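Local structure of putative calcium binding protein (Streptomyces coelicolor, 3AKB) at residues Thr11-Asp16 against Arg160-Pro165; Phe37-Ala40 against Asp44-Gln47; Asp65-Gln70 against Arg74-Thr79; Asp142-Gly147 against Glu151-Pro156. The protein binds calcium ions in EF-hand loops and probably takes part in calcium-mediated regulation in its bacterium. The protein carries 2 engineered substitutions. All coordinates share one frame; numbering follows the deposited sequence.

Contact 1. Residues Thr11-Asp16 against Arg160-Pro165; sequences TTFDQD and RYFTVP. With CA (calcium ion), chain E.
The ring of Phe-162 is sandwiched: Phe-13, from the far end of the chain, stacks on one face, and its own neighbour Tyr-161 brings an edge atom, CD2, over the centre of the other. The contact joins the two ends of an EF-hand protein, the entering helix 2-13 of the first calcium loop against the close of helix 151-161. Phe-13 and Phe-162 approach from opposite directions and form an offset stack, with centroids 4.4 Å apart and planes tilted by only 13°. The overlap is at the rims, where Phe-13 CE2 lies a tight 3.3 Å from Phe-162 CE1. The ring of Phe-13 also packs on Phe-92 of helix 89-107, so the pair lies in the buried interior. Beside the stack, Thr-12 divides its branches between the two aromatic residues. With OG1 anti to the carbonyl carbon (chi1 -63°), the methyl CG2 falls anti to the backbone N and reaches the edge of Phe-162, 3.9 Å from CZ, while OG1 meets the hydroxyl of Tyr-161. Thr-12 OG1 and Tyr-161 OH are 2.8 Å apart, and either could donate. After Phe-13 the chain enters the calcium loop: Asp-14 OD1 binds the calcium ion at 2.3 Å and Asp-16 OD1 at 2.4 Å, and Asn-18, His-20 and Asp-25 complete the protein's share. Gln-15 folds back over the helix end, and its NE2, which also donates to Phe-127 O, gives Thr-12 O an almost straight hydrogen bond, 2.8 Å long and 174° at the proton, with the acceptor close to the amide plane.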
loop_
_atom_site.group_PDB
_atom_site.type_symbol
_atom_site.label_atom_id
_atom_site.label_comp_id
_atom_site.label_asym_id
_atom_site.label_seq_id
_atom_site.Cartn_x
_atom_site.Cartn_y
_atom_site.Cartn_z
ATOM N N THR A 11 6.532 6.930 6.074
ATOM C CA THR A 11 7.583 6.344 5.251
ATOM C C THR A 11 7.025 5.353 4.223
ATOM O O THR A 11 7.511 5.298 3.085
ATOM C CB THR A 11 8.657 5.657 6.143
ATOM O OG1 THR A 11 9.244 6.622 7.030
ATOM C CG2 THR A 11 9.772 5.023 5.306
ATOM N N THR A 12 6.009 4.585 4.610
ATOM C CA THR A 12 5.408 3.613 3.711
ATOM C C THR A 12 4.822 4.348 2.502
ATOM O O THR A 12 4.938 3.879 1.369
ATOM C CB THR A 12 4.310 2.792 4.423
ATOM O OG1 THR A 12 4.910 2.037 5.492
ATOM C CG2 THR A 12 3.634 1.845 3.438
ATOM N N PHE A 13 4.229 5.516 2.719
ATOM C CA PHE A 13 3.659 6.289 1.602
ATOM C C PHE A 13 4.731 7.078 0.836
ATOM O O PHE A 13 4.661 7.226 -0.387
ATOM C CB PHE A 13 2.596 7.275 2.107
ATOM C CG PHE A 13 1.279 6.636 2.502
ATOM C CD1 PHE A 13 0.608 5.763 1.645
ATOM C CD2 PHE A 13 0.674 6.983 3.720
ATOM C CE1 PHE A 13 -0.655 5.210 2.030
ATOM C CE2 PHE A 13 -0.583 6.439 4.108
ATOM C CZ PHE A 13 -1.239 5.550 3.254
ATOM N N ASP A 14 5.721 7.574 1.579
ATOM C CA ASP A 14 6.812 8.370 0.993
ATOM C C ASP A 14 7.865 7.438 0.421
ATOM O O ASP A 14 9.004 7.365 0.902
ATOM C CB ASP A 14 7.398 9.322 2.039
ATOM C CG ASP A 14 8.466 10.221 1.463
ATOM O OD1 ASP A 14 8.452 10.447 0.224
ATOM O OD2 ASP A 14 9.337 10.708 2.249
ATOM N N GLN A 15 7.478 6.770 -0.668
ATOM C CA GLN A 15 8.280 5.729 -1.284
ATOM C C GLN A 15 9.662 6.186 -1.729
ATOM O O GLN A 15 10.616 5.407 -1.627
ATOM C CB GLN A 15 7.494 5.088 -2.431
ATOM C CG GLN A 15 6.370 4.172 -1.935
ATOM C CD GLN A 15 6.886 2.808 -1.497
ATOM O OE1 GLN A 15 7.634 2.167 -2.236
ATOM N NE2 GLN A 15 6.477 2.346 -0.329
ATOM N N ASP A 16 9.788 7.440 -2.197
ATOM C CA ASP A 16 11.094 7.945 -2.633
ATOM C C ASP A 16 11.897 8.649 -1.524
ATOM O O ASP A 16 13.041 9.092 -1.737
ATOM C CB ASP A 16 10.959 8.782 -3.917
ATOM C CG ASP A 16 10.273 10.113 -3.692
ATOM O OD1 ASP A 16 10.095 10.561 -2.537
ATOM O OD2 ASP A 16 9.942 10.731 -4.729
ATOM N N ARG A 160 -5.952 -1.858 9.301
ATOM C CA ARG A 160 -5.326 -1.910 10.618
ATOM C C ARG A 160 -3.955 -1.226 10.646
ATOM O O ARG A 160 -3.644 -0.463 11.578
ATOM C CB ARG A 160 -5.176 -3.361 11.093
ATOM C CG ARG A 160 -6.458 -4.033 11.572
ATOM C CD ARG A 160 -6.213 -5.499 11.953
ATOM N NE ARG A 160 -5.778 -6.296 10.801
ATOM C CZ ARG A 160 -5.856 -7.626 10.730
ATOM N NH1 ARG A 160 -6.329 -8.327 11.756
ATOM N NH2 ARG A 160 -5.448 -8.261 9.644
ATOM N N TYR A 161 -3.113 -1.506 9.650
ATOM C CA TYR A 161 -1.775 -0.908 9.622
ATOM C C TYR A 161 -1.846 0.626 9.610
ATOM O O TYR A 161 -1.034 1.278 10.280
ATOM C CB TYR A 161 -0.945 -1.412 8.430
ATOM C CG TYR A 161 0.405 -0.748 8.322
ATOM C CD1 TYR A 161 1.431 -1.044 9.211
ATOM C CD2 TYR A 161 0.647 0.208 7.338
ATOM C CE1 TYR A 161 2.676 -0.401 9.110
ATOM C CE2 TYR A 161 1.898 0.841 7.223
ATOM C CZ TYR A 161 2.885 0.539 8.116
ATOM O OH TYR A 161 4.106 1.170 8.002
ATOM N N PHE A 162 -2.811 1.195 8.882
ATOM C CA PHE A 162 -2.944 2.666 8.825
ATOM C C PHE A 162 -3.826 3.277 9.952
ATOM O O PHE A 162 -4.161 4.485 9.946
ATOM C CB PHE A 162 -3.289 3.141 7.401
ATOM C CG PHE A 162 -2.133 2.986 6.427
ATOM C CD1 PHE A 162 -0.995 3.772 6.571
ATOM C CD2 PHE A 162 -2.145 2.007 5.432
ATOM C CE1 PHE A 162 0.103 3.628 5.704
ATOM C CE2 PHE A 162 -1.063 1.867 4.554
ATOM C CZ PHE A 162 0.067 2.669 4.700
ATOM N N THR A 163 -4.163 2.419 10.921
ATOM C CA THR A 163 -4.740 2.837 12.189
ATOM C C THR A 163 -3.614 2.874 13.210
ATOM O O THR A 163 -3.286 1.864 13.854
ATOM C CB THR A 163 -5.839 1.863 12.636
ATOM O OG1 THR A 163 -6.848 1.797 11.626
ATOM C CG2 THR A 163 -6.474 2.313 13.952
ATOM N N VAL A 164 -2.992 4.035 13.343
ATOM C CA VAL A 164 -1.874 4.163 14.253
ATOM C C VAL A 164 -2.453 4.189 15.674
ATOM O O VAL A 164 -3.166 5.122 16.036
ATOM C CB VAL A 164 -1.067 5.438 13.972
ATOM C CG1 VAL A 164 0.087 5.513 14.940
ATOM C CG2 VAL A 164 -0.573 5.454 12.511
ATOM N N PRO A 165 -2.176 3.145 16.476
ATOM C CA PRO A 165 -2.835 3.108 17.780
ATOM C C PRO A 165 -2.259 4.186 18.688
ATOM O O PRO A 165 -1.068 4.508 18.571
ATOM C CB PRO A 165 -2.511 1.707 18.307
ATOM C CG PRO A 165 -1.294 1.294 17.578
ATOM C CD PRO A 165 -1.285 1.995 16.256
HETATM CA CA CA E . 8.017 11.426 -1.782
HETATM O O HOH W 1 8.022 12.414 -3.925
#

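Contact 2. Residues Phe37-Ala40 against Asp44-Gln47; sequences FGVA and DRGQ. With CA (calcium ion), chain D.
Val-39 and Arg-45 cross at about a right angle, with the CG2 methyl of the valine set over one face of the guanidinium. The methyl sits evenly across the group, 3.9 Å from both Arg-45 NH1 and NH2. The other branch, CG1, is directed at the start of helix 44-64 and lies 4.1 Å from Arg-45 CB. A bend at chi3 (-68°) turns the end of the arginine so that its flat face lies against the methyl; NH1 hydrogen-bonds to Gly-105 O at the end of helix 89-107. Next to this pair the backbones approach directly. Gly-46 has no side chain, and its CA makes a CA-H...O contact of 3.5 Å with Ala-40 O. Ser-43 OG is hydrogen-bonded to both Ala-40 O and Gly-46 N, tying the short connection together. Together these contacts close a tight helix-to-helix turn: helix 23-37 ends in a Schellman motif at Gly-38, and the chain passes through a short connection into helix 44-64. A calcium ion is modelled beside the Gln-47 side chain. Across the turn, then, dispersion and a weak CH donor do the work, while the arginine's charge is directed to a backbone carbonyl outside it.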
loop_
_atom_site.group_PDB
_atom_site.type_symbol
_atom_site.label_atom_id
_atom_site.label_comp_id
_atom_site.label_asym_id
_atom_site.label_seq_id
_atom_site.Cartn_x
_atom_site.Cartn_y
_atom_site.Cartn_z
ATOM N N PHE A 37 7.535 -8.436 -10.849
ATOM C CA PHE A 37 6.777 -9.561 -11.409
ATOM C C PHE A 37 6.862 -9.687 -12.940
ATOM O O PHE A 37 6.281 -10.600 -13.520
ATOM C CB PHE A 37 5.338 -9.486 -10.926
ATOM C CG PHE A 37 5.203 -9.859 -9.491
ATOM C CD1 PHE A 37 5.139 -11.204 -9.122
ATOM C CD2 PHE A 37 5.241 -8.879 -8.499
ATOM C CE1 PHE A 37 5.063 -11.540 -7.770
ATOM C CE2 PHE A 37 5.188 -9.215 -7.144
ATOM C CZ PHE A 37 5.089 -10.534 -6.780
ATOM N N GLY A 38 7.579 -8.777 -13.587
ATOM C CA GLY A 38 7.703 -8.847 -15.052
ATOM C C GLY A 38 6.402 -8.648 -15.796
ATOM O O GLY A 38 6.198 -9.212 -16.905
ATOM N N VAL A 39 5.535 -7.830 -15.214
ATOM C CA VAL A 39 4.238 -7.498 -15.804
ATOM C C VAL A 39 4.359 -6.144 -16.500
ATOM O O VAL A 39 4.820 -5.175 -15.900
ATOM C CB VAL A 39 3.115 -7.485 -14.746
ATOM C CG1 VAL A 39 1.798 -6.989 -15.339
ATOM C CG2 VAL A 39 2.970 -8.863 -14.135
ATOM N N ALA A 40 3.996 -6.101 -17.778
ATOM C CA ALA A 40 4.167 -4.878 -18.576
ATOM C C ALA A 40 3.238 -3.754 -18.155
ATOM O O ALA A 40 2.060 -3.971 -17.864
ATOM C CB ALA A 40 3.972 -5.175 -20.070
ATOM N N ASP A 44 -3.142 -5.290 -19.474
ATOM C CA ASP A 44 -4.356 -5.048 -18.702
ATOM C C ASP A 44 -4.043 -4.927 -17.208
ATOM O O ASP A 44 -4.515 -4.007 -16.540
ATOM C CB ASP A 44 -5.362 -6.172 -18.905
ATOM C CG ASP A 44 -5.892 -6.220 -20.290
ATOM O OD1 ASP A 44 -6.299 -5.177 -20.825
ATOM O OD2 ASP A 44 -5.951 -7.327 -20.839
ATOM N N ARG A 45 -3.236 -5.856 -16.686
ATOM C CA ARG A 45 -2.948 -5.834 -15.236
ATOM C C ARG A 45 -2.095 -4.637 -14.853
ATOM O O ARG A 45 -2.242 -4.087 -13.751
ATOM C CB ARG A 45 -2.245 -7.129 -14.810
ATOM C CG ARG A 45 -3.212 -8.320 -14.634
ATOM C CD ARG A 45 -2.491 -9.535 -14.076
ATOM N NE ARG A 45 -1.546 -10.071 -15.063
ATOM C CZ ARG A 45 -0.452 -10.786 -14.778
ATOM N NH1 ARG A 45 -0.111 -11.090 -13.518
ATOM N NH2 ARG A 45 0.314 -11.204 -15.766
ATOM N N GLY A 46 -1.203 -4.221 -15.757
ATOM C CA GLY A 46 -0.347 -3.035 -15.507
ATOM C C GLY A 46 -1.187 -1.772 -15.439
ATOM O O GLY A 46 -1.062 -0.961 -14.502
ATOM N N GLN A 47 -2.089 -1.621 -16.398
ATOM C CA GLN A 47 -2.986 -0.463 -16.407
ATOM C C GLN A 47 -3.880 -0.438 -15.174
ATOM O O GLN A 47 -4.117 0.641 -14.600
ATOM C CB GLN A 47 -3.800 -0.400 -17.708
ATOM C CG GLN A 47 -2.948 -0.097 -18.919
ATOM C CD GLN A 47 -2.269 1.236 -18.784
ATOM O OE1 GLN A 47 -1.056 1.321 -18.572
ATOM N NE2 GLN A 47 -3.060 2.303 -18.819
HETATM CA CA CA D . -2.748 4.323 -18.862
#

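Contact 3. Residues Asp65-Gln70 against Arg74-Thr79; sequences DRDGDQ and REEFVT. With CA (calcium ion), chain F.
Glu-76 holds CG anti to its carbonyl carbon (chi1 -80°) and runs out extended from there (chi2 177°), so the carboxylate reaches the loop and meets Asp-65 and Asp-67 around one calcium ion. It grips the metal with both oxygens, OE1 at 2.5 Å and OE2 at 2.6 Å. Asp-65 lies alongside the glutamate, pointing the same way, and contributes OD1 at 2.4 Å. Asp-67 binds the calcium ion through OD1 at 2.3 Å and crosses Glu-76 at about a right angle, carboxylate planes 73° apart; Asp-67 OD1 and Glu-76 OE2 come to 3.1 Å around the shared cation. This is the EF-hand loop between helices 44-64 and 74-87, bidentate Glu-76 its last ligand. Asp-69 OD1, a water molecule and the backbone oxygen of Arg-71 complete the sphere. That water also donates to OD2 of Asp-67 and Asp-69. In the type I turn from Asp-65, Arg-66 N gives Glu-76 OE2 a weak, bent bond at 3.2 Å and Asp-67 N a longer weak one. Glu-76 OE1 accepts from Thr-73 N. Asp-65 OD2 is turned from the metal, and Gln-70 N meets it on the syn side, well out of the carboxylate plane, at 2.8 Å.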
loop_
_atom_site.group_PDB
_atom_site.type_symbol
_atom_site.label_atom_id
_atom_site.label_comp_id
_atom_site.label_asym_id
_atom_site.label_seq_id
_atom_site.Cartn_x
_atom_site.Cartn_y
_atom_site.Cartn_z
ATOM N N ASP A 65 -4.100 16.439 2.163
ATOM C CA ASP A 65 -3.524 17.566 1.430
ATOM C C ASP A 65 -4.380 18.802 1.646
ATOM O O ASP A 65 -5.160 19.180 0.779
ATOM C CB ASP A 65 -3.394 17.261 -0.075
ATOM C CG ASP A 65 -2.786 18.404 -0.856
ATOM O OD1 ASP A 65 -2.037 19.195 -0.272
ATOM O OD2 ASP A 65 -3.053 18.507 -2.068
ATOM N N ARG A 66 -4.196 19.452 2.785
ATOM C CA ARG A 66 -5.127 20.511 3.181
ATOM C C ARG A 66 -4.893 21.880 2.518
ATOM O O ARG A 66 -5.808 22.708 2.500
ATOM C CB ARG A 66 -5.289 20.582 4.704
ATOM C CG ARG A 66 -6.160 19.440 5.294
ATOM C CD ARG A 66 -7.581 19.408 4.680
ATOM N NE ARG A 66 -8.170 18.062 4.677
ATOM C CZ ARG A 66 -9.298 17.727 5.306
ATOM N NH1 ARG A 66 -9.992 18.641 5.984
ATOM N NH2 ARG A 66 -9.745 16.479 5.242
ATOM N N ASP A 67 -3.713 22.096 1.932
ATOM C CA ASP A 67 -3.440 23.335 1.197
ATOM C C ASP A 67 -3.517 23.175 -0.333
ATOM O O ASP A 67 -3.253 24.129 -1.077
ATOM C CB ASP A 67 -2.121 23.986 1.654
ATOM C CG ASP A 67 -0.894 23.171 1.290
ATOM O OD1 ASP A 67 -1.059 22.072 0.718
ATOM O OD2 ASP A 67 0.241 23.619 1.573
ATOM N N GLY A 68 -3.893 21.977 -0.777
ATOM C CA GLY A 68 -4.248 21.733 -2.185
ATOM C C GLY A 68 -3.121 21.718 -3.205
ATOM O O GLY A 68 -3.381 21.679 -4.410
ATOM N N ASP A 69 -1.875 21.731 -2.743
ATOM C CA ASP A 69 -0.734 21.808 -3.635
ATOM C C ASP A 69 -0.301 20.440 -4.156
ATOM O O ASP A 69 0.696 20.344 -4.857
ATOM C CB ASP A 69 0.438 22.560 -2.990
ATOM C CG ASP A 69 1.113 21.784 -1.859
ATOM O OD1 ASP A 69 0.542 20.772 -1.352
ATOM O OD2 ASP A 69 2.241 22.193 -1.475
ATOM N N GLN A 70 -1.055 19.388 -3.807
ATOM C CA GLN A 70 -0.798 18.032 -4.332
ATOM C C GLN A 70 0.576 17.466 -3.927
ATOM O O GLN A 70 1.211 16.689 -4.655
ATOM C CB GLN A 70 -1.076 18.002 -5.854
ATOM C CG GLN A 70 -2.567 18.265 -6.156
ATOM C CD GLN A 70 -2.879 18.506 -7.628
ATOM O OE1 GLN A 70 -1.982 18.591 -8.470
ATOM N NE2 GLN A 70 -4.169 18.629 -7.930
ATOM N N ARG A 74 5.105 15.933 5.747
ATOM C CA ARG A 74 5.162 15.275 7.046
ATOM C C ARG A 74 4.183 15.930 8.017
ATOM O O ARG A 74 3.387 15.241 8.659
ATOM C CB ARG A 74 6.583 15.349 7.592
ATOM C CG ARG A 74 6.941 14.252 8.596
ATOM C CD ARG A 74 8.430 14.295 8.920
ATOM N NE ARG A 74 9.267 13.919 7.780
ATOM C CZ ARG A 74 9.633 12.673 7.494
ATOM N NH1 ARG A 74 9.229 11.664 8.259
ATOM N NH2 ARG A 74 10.405 12.437 6.438
ATOM N N GLU A 75 4.207 17.263 8.091
ATOM C CA GLU A 75 3.321 18.007 8.991
ATOM C C GLU A 75 1.838 17.764 8.709
ATOM O O GLU A 75 1.060 17.509 9.638
ATOM C CB GLU A 75 3.659 19.505 8.971
ATOM C CG GLU A 75 3.186 20.297 10.189
ATOM C CD GLU A 75 3.875 19.900 11.495
ATOM O OE1 GLU A 75 4.797 19.055 11.483
ATOM O OE2 GLU A 75 3.483 20.442 12.550
ATOM N N GLU A 76 1.447 17.818 7.433
ATOM C CA GLU A 76 0.078 17.522 7.017
ATOM C C GLU A 76 -0.362 16.106 7.410
ATOM O O GLU A 76 -1.518 15.875 7.819
ATOM C CB GLU A 76 -0.067 17.708 5.501
ATOM C CG GLU A 76 -0.230 19.160 5.093
ATOM C CD GLU A 76 -0.292 19.353 3.581
ATOM O OE1 GLU A 76 0.466 18.693 2.862
ATOM O OE2 GLU A 76 -1.093 20.175 3.112
ATOM N N PHE A 77 0.557 15.164 7.271
ATOM C CA PHE A 77 0.266 13.779 7.622
ATOM C C PHE A 77 0.131 13.597 9.130
ATOM O O PHE A 77 -0.829 12.992 9.576
ATOM C CB PHE A 77 1.335 12.843 7.069
ATOM C CG PHE A 77 0.991 11.391 7.218
ATOM C CD1 PHE A 77 0.153 10.767 6.295
ATOM C CD2 PHE A 77 1.493 10.646 8.280
ATOM C CE1 PHE A 77 -0.185 9.420 6.428
ATOM C CE2 PHE A 77 1.160 9.303 8.407
ATOM C CZ PHE A 77 0.330 8.691 7.491
ATOM N N VAL A 78 1.090 14.129 9.892
ATOM C CA VAL A 78 1.119 13.990 11.357
ATOM C C VAL A 78 -0.056 14.741 11.987
ATOM O O VAL A 78 -0.837 14.144 12.731
ATOM C CB VAL A 78 2.484 14.453 11.961
ATOM C CG1 VAL A 78 2.443 14.467 13.489
ATOM C CG2 VAL A 78 3.625 13.561 11.480
ATOM N N THR A 79 -0.199 16.030 11.666
ATOM C CA THR A 79 -1.231 16.901 12.290
ATOM C C THR A 79 -2.663 16.677 11.771
ATOM O O THR A 79 -3.641 17.035 12.441
ATOM C CB THR A 79 -0.887 18.426 12.155
ATOM O OG1 THR A 79 -0.869 18.787 10.764
ATOM C CG2 THR A 79 0.484 18.752 12.795
HETATM CA CA CA F . -0.013 20.012 0.790
HETATM O O HOH W 2 2.079 21.268 1.386
#

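Contact 4. Residues Asp142-Gly147 against Glu151-Pro156; sequences DTDGDG and ETEIVP. With CA (calcium ion), chain I; CA (calcium ion), chain B.
Metal bonds dominate where Glu-153, the last ligand of the fourth EF-hand loop, faces Asp-142 and Asp-144. Glu-153 binds the calcium ion of chain I with both carboxylate oxygens, OE2 at 2.4 Å and OE1 at 2.7 Å. Asp-142 OD1, Asp-144 OD1, Asp-146 OD1, a water and the backbone oxygen of Lys-148 supply the remaining ligands. The side chains of Asp-142 and Glu-153 lie side by side, pointing the same way, their carboxylate planes turned 75° apart, whereas Asp-144 crosses the glutamate at about a right angle. With CG between its backbone N and carbonyl carbon (chi1 63°), Asp-144 can turn OD1 to this ion and OD2 to a second one, in chain B. Asp-146 bridges the ions likewise, OD1 to the first and OD2 to the second. Asp-144 OD2 and Asp-146 OD2 lie only 1.9 Å from the second ion, short for calcium, so its identity or exact position is doubtful.

Hydrogen bonds hold these ligands in place. Thr-143 N gives Glu-153 OE2 a weak bond at 3.1 Å, and Asp-144 N a longer weak one; Thr-143 OG1 lies beside the same oxygen and 3.5 Å from Glu-153 CG. Glu-153 OE1 accepts from Gly-150 N. Asp-142 OD2, turned from the metal, is met on its syn side, from well out of the carboxylate plane, by Gly-147 N at 2.8 Å.

The loop links helix 131-141 to helix 151-161. Its Gly-147 makes backbone hydrogen bonds with Val-117 at the start of helix 117-126. Against helix 89-107, Ile-154 packs on Leu-104, and Glu-151 forms a salt bridge with Arg-97.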
loop_
_atom_site.group_PDB
_atom_site.type_symbol
_atom_site.label_atom_id
_atom_site.label_comp_id
_atom_site.label_asym_id
_atom_site.label_seq_id
_atom_site.Cartn_x
_atom_site.Cartn_y
_atom_site.Cartn_z
ATOM N N ASP A 142 -1.242 -14.355 6.226
ATOM C CA ASP A 142 -1.927 -15.627 5.967
ATOM C C ASP A 142 -2.630 -16.082 7.238
ATOM O O ASP A 142 -2.159 -16.973 7.935
ATOM C CB ASP A 142 -0.921 -16.681 5.505
ATOM C CG ASP A 142 -1.577 -17.997 5.131
ATOM O OD1 ASP A 142 -2.782 -18.000 4.865
ATOM O OD2 ASP A 142 -0.879 -19.034 5.138
ATOM N N THR A 143 -3.751 -15.443 7.536
ATOM C CA THR A 143 -4.405 -15.644 8.837
ATOM C C THR A 143 -5.111 -16.983 8.974
ATOM O O THR A 143 -5.417 -17.403 10.094
ATOM C CB THR A 143 -5.388 -14.521 9.161
ATOM O OG1 THR A 143 -6.306 -14.381 8.076
ATOM C CG2 THR A 143 -4.622 -13.221 9.398
ATOM N N ASP A 144 -5.336 -17.677 7.861
ATOM C CA ASP A 144 -5.968 -19.000 7.920
ATOM C C ASP A 144 -4.990 -20.130 7.626
ATOM O O ASP A 144 -5.344 -21.306 7.673
ATOM C CB ASP A 144 -7.251 -19.080 7.056
ATOM C CG ASP A 144 -6.996 -18.871 5.560
ATOM O OD1 ASP A 144 -5.836 -18.647 5.146
ATOM O OD2 ASP A 144 -7.969 -18.943 4.781
ATOM N N GLY A 145 -3.751 -19.766 7.320
ATOM C CA GLY A 145 -2.666 -20.746 7.240
ATOM C C GLY A 145 -2.643 -21.690 6.039
ATOM O O GLY A 145 -1.997 -22.738 6.092
ATOM N N ASP A 146 -3.353 -21.341 4.961
ATOM C CA ASP A 146 -3.419 -22.182 3.753
ATOM C C ASP A 146 -2.332 -21.847 2.728
ATOM O O ASP A 146 -2.301 -22.417 1.624
ATOM C CB ASP A 146 -4.809 -22.125 3.094
ATOM C CG ASP A 146 -5.287 -20.703 2.804
ATOM O OD1 ASP A 146 -4.447 -19.776 2.736
ATOM O OD2 ASP A 146 -6.520 -20.497 2.650
ATOM N N GLY A 147 -1.451 -20.918 3.081
ATOM C CA GLY A 147 -0.270 -20.617 2.251
ATOM C C GLY A 147 -0.555 -19.581 1.180
ATOM O O GLY A 147 0.330 -19.210 0.405
ATOM N N GLU A 151 -7.571 -11.243 -0.837
ATOM C CA GLU A 151 -8.085 -9.893 -0.638
ATOM C C GLU A 151 -8.738 -9.730 0.732
ATOM O O GLU A 151 -8.629 -8.662 1.342
ATOM C CB GLU A 151 -9.086 -9.548 -1.746
ATOM C CG GLU A 151 -9.556 -8.063 -1.769
ATOM C CD GLU A 151 -10.173 -7.684 -3.099
ATOM O OE1 GLU A 151 -9.818 -8.300 -4.109
ATOM O OE2 GLU A 151 -11.020 -6.782 -3.131
ATOM N N THR A 152 -9.417 -10.775 1.219
ATOM C CA THR A 152 -10.101 -10.688 2.521
ATOM C C THR A 152 -9.101 -10.658 3.674
ATOM O O THR A 152 -9.452 -10.300 4.812
ATOM C CB THR A 152 -11.149 -11.808 2.714
ATOM O OG1 THR A 152 -10.494 -13.073 2.647
ATOM C CG2 THR A 152 -12.217 -11.728 1.635
ATOM N N GLU A 153 -7.852 -11.017 3.385
ATOM C CA GLU A 153 -6.768 -10.895 4.369
ATOM C C GLU A 153 -6.089 -9.531 4.267
ATOM O O GLU A 153 -5.895 -8.858 5.287
ATOM C CB GLU A 153 -5.766 -12.061 4.243
ATOM C CG GLU A 153 -6.388 -13.412 4.722
ATOM C CD GLU A 153 -5.620 -14.666 4.339
ATOM O OE1 GLU A 153 -4.964 -14.679 3.283
ATOM O OE2 GLU A 153 -5.679 -15.693 5.078
ATOM N N ILE A 154 -5.757 -9.091 3.051
ATOM C CA ILE A 154 -4.997 -7.847 2.922
ATOM C C ILE A 154 -5.790 -6.561 3.145
ATOM O O ILE A 154 -5.226 -5.588 3.638
ATOM C CB ILE A 154 -4.147 -7.777 1.628
ATOM C CG1 ILE A 154 -4.994 -7.645 0.355
ATOM C CG2 ILE A 154 -3.237 -8.988 1.511
ATOM C CD1 ILE A 154 -4.133 -7.368 -0.887
ATOM N N VAL A 155 -7.068 -6.526 2.783
ATOM C CA VAL A 155 -7.774 -5.261 2.937
ATOM C C VAL A 155 -7.932 -4.857 4.412
ATOM O O VAL A 155 -7.564 -3.744 4.773
ATOM C CB VAL A 155 -9.086 -5.181 2.104
ATOM C CG1 VAL A 155 -9.799 -3.850 2.324
ATOM C CG2 VAL A 155 -8.758 -5.348 0.620
ATOM N N PRO A 156 -8.420 -5.772 5.288
ATOM C CA PRO A 156 -8.444 -5.386 6.714
ATOM C C PRO A 156 -7.050 -5.193 7.338
ATOM O O PRO A 156 -6.884 -4.359 8.230
ATOM C CB PRO A 156 -9.177 -6.552 7.388
ATOM C CG PRO A 156 -9.058 -7.668 6.471
ATOM C CD PRO A 156 -9.015 -7.104 5.077
HETATM CA CA CA I . -4.707 -17.354 3.583
HETATM CA CA CA B . -7.714 -19.090 2.865
HETATM O O HOH W 3 -7.347 -18.198 0.479
HETATM O O HOH W 4 -6.566 -17.524 2.307
#

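Contacts 3 and 4 are the same kind of calcium site at opposite sides of the molecule, their centres about 32 Å apart. Contact 1 touches contact 3, Phe-13 CD2 lying 3.7 Å from Phe-77 CE1, and the helix carrying Glu-153 of contact 4 runs on to Tyr-161. The first calcium loop, which begins in contact 1, pairs with that of contact 3 through strands 20-21 and 72-73; the side chains of His-20 and Glu-76 are about 7 Å apart. Contact 2 touches none of the other three; its centre is about 25 Å from that of contact 1, and the Arg-45 side chain is about 6 Å from that of Asp-108, a ligand of another calcium site.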